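Local coordinates for TatD-related deoxyribonuclease (Thermotoga maritima, PDB 1J6O), which probably acts as a metal-dependent deoxyribonuclease, hydrolysing phosphate ester bonds in DNA, at residues A[101-106]-A[162-167]. Sequence-based numbering, arbitrary orientation.
Sequences IGETGL and VIHAFS
Glu-103 and His-164 reach for each other across the mouth of a barrel, and the contact is almost wholly polar: His-164 NE2 gives a weak, bent hydrogen bond to Glu-103 OE2, 3.1 Å long with an N-H...O angle of 131°. Carboxylate and imidazole planes stand 72° apart, and Glu-103 OE2 approaches the ring at a slant, 3.7 Å from His-164 CD2. The CA atoms of Glu-103 and His-164 are 8.9 Å apart, a gap spanned because the glutamate CD lies anti to CA (chi2 166°) and the histidine ring projects to meet it. Stronger bonds lie outside this pair: Glu-103 OE1 is hydrogen-bonded to His-17 NE2, and His-164 ND1 to Glu-212 OE2, which fixes the ring's rotation from its far nitrogen. The strands belong to the parallel eight-stranded TIM barrel of the TatD family, 98-107 and 161-163 being separated in the sheet by 136-141. Glu-103 is predicted to bind one divalent cation and His-164 a second; with His-139 they may form a metal site. In the backbone, a cis peptide joins Gly-102 to Glu-103, where strand 98-107 bends. Ring packing adds to the arrangement, His-17 stacking on the His-164 imidazole. A glutamine in place of Glu-103 would probably cost the first predicted cation a carboxylate ligand and set an amide where the carboxylate now meets His-164 NE2 and His-17 NE2.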
# COMPACT_ATOMS: atom_id res chain seq x y z
N ILE A 101 -5.17 8.01 1.94
CA ILE A 101 -6.29 7.94 1.01
C ILE A 101 -5.85 6.90 -0.02
O ILE A 101 -4.77 7.02 -0.63
CB ILE A 101 -6.57 9.30 0.27
CG1 ILE A 101 -7.11 10.35 1.24
CG2 ILE A 101 -7.66 9.06 -0.84
CD1 ILE A 101 -8.43 9.99 1.91
N GLY A 102 -6.69 5.88 -0.19
CA GLY A 102 -6.44 4.80 -1.13
C GLY A 102 -7.12 3.56 -0.54
O GLY A 102 -7.52 3.59 0.62
N GLU A 103 -7.17 2.45 -1.26
CA GLU A 103 -6.60 2.29 -2.59
C GLU A 103 -7.24 3.11 -3.70
O GLU A 103 -8.47 3.22 -3.80
CB GLU A 103 -6.67 0.79 -2.94
CG GLU A 103 -5.51 0.31 -3.76
CD GLU A 103 -5.40 -1.21 -3.81
OE1 GLU A 103 -5.66 -1.89 -2.79
OE2 GLU A 103 -5.03 -1.72 -4.89
N THR A 104 -6.40 3.76 -4.50
CA THR A 104 -6.90 4.57 -5.62
C THR A 104 -5.86 4.49 -6.73
O THR A 104 -4.68 4.27 -6.47
CB THR A 104 -7.15 6.05 -5.20
OG1 THR A 104 -7.69 6.78 -6.32
CG2 THR A 104 -5.88 6.72 -4.74
N GLY A 105 -6.29 4.62 -7.98
CA GLY A 105 -5.32 4.55 -9.05
C GLY A 105 -5.97 4.15 -10.36
O GLY A 105 -7.14 4.48 -10.60
N LEU A 106 -5.21 3.42 -11.17
CA LEU A 106 -5.67 2.96 -12.47
C LEU A 106 -5.28 1.52 -12.73
O LEU A 106 -4.17 1.09 -12.38
CB LEU A 106 -5.00 3.79 -13.58
CG LEU A 106 -5.08 5.31 -13.56
CD1 LEU A 106 -4.24 5.88 -14.71
CD2 LEU A 106 -6.55 5.71 -13.68
N VAL A 162 2.81 6.10 -1.47
CA VAL A 162 3.41 4.89 -1.97
C VAL A 162 2.70 4.34 -3.19
O VAL A 162 1.47 4.39 -3.26
CB VAL A 162 3.30 3.79 -0.90
CG1 VAL A 162 4.06 2.58 -1.32
CG2 VAL A 162 3.79 4.34 0.47
N ILE A 163 3.48 3.81 -4.13
CA ILE A 163 2.91 3.19 -5.34
C ILE A 163 3.02 1.76 -4.84
O ILE A 163 4.10 1.14 -4.82
CB ILE A 163 3.80 3.38 -6.57
CG1 ILE A 163 4.01 4.87 -6.83
CG2 ILE A 163 3.14 2.69 -7.78
CD1 ILE A 163 2.69 5.67 -6.97
N HIS A 164 1.90 1.21 -4.41
CA HIS A 164 1.90 -0.14 -3.88
C HIS A 164 2.10 -1.26 -4.90
O HIS A 164 1.75 -1.11 -6.07
CB HIS A 164 0.63 -0.30 -3.04
CG HIS A 164 -0.37 -1.26 -3.58
ND1 HIS A 164 -0.37 -2.59 -3.24
CD2 HIS A 164 -1.42 -1.07 -4.41
CE1 HIS A 164 -1.39 -3.19 -3.84
NE2 HIS A 164 -2.04 -2.29 -4.55
N ALA A 165 2.68 -2.37 -4.46
CA ALA A 165 2.93 -3.53 -5.34
C ALA A 165 3.52 -3.05 -6.66
O ALA A 165 3.06 -3.44 -7.75
CB ALA A 165 1.62 -4.30 -5.59
N PHE A 166 4.53 -2.20 -6.55
CA PHE A 166 5.19 -1.64 -7.74
C PHE A 166 5.51 -2.76 -8.72
O PHE A 166 6.19 -3.73 -8.37
CB PHE A 166 6.48 -0.90 -7.36
CG PHE A 166 7.17 -0.31 -8.55
CD1 PHE A 166 6.68 0.84 -9.14
CD2 PHE A 166 8.28 -0.93 -9.10
CE1 PHE A 166 7.28 1.37 -10.28
CE2 PHE A 166 8.88 -0.40 -10.25
CZ PHE A 166 8.38 0.74 -10.82
N SER A 167 5.05 -2.60 -9.95
CA SER A 167 5.27 -3.61 -10.97
C SER A 167 5.85 -3.18 -12.31
O SER A 167 5.56 -3.81 -13.33
CB SER A 167 3.95 -4.35 -11.21
OG SER A 167 2.93 -3.42 -11.58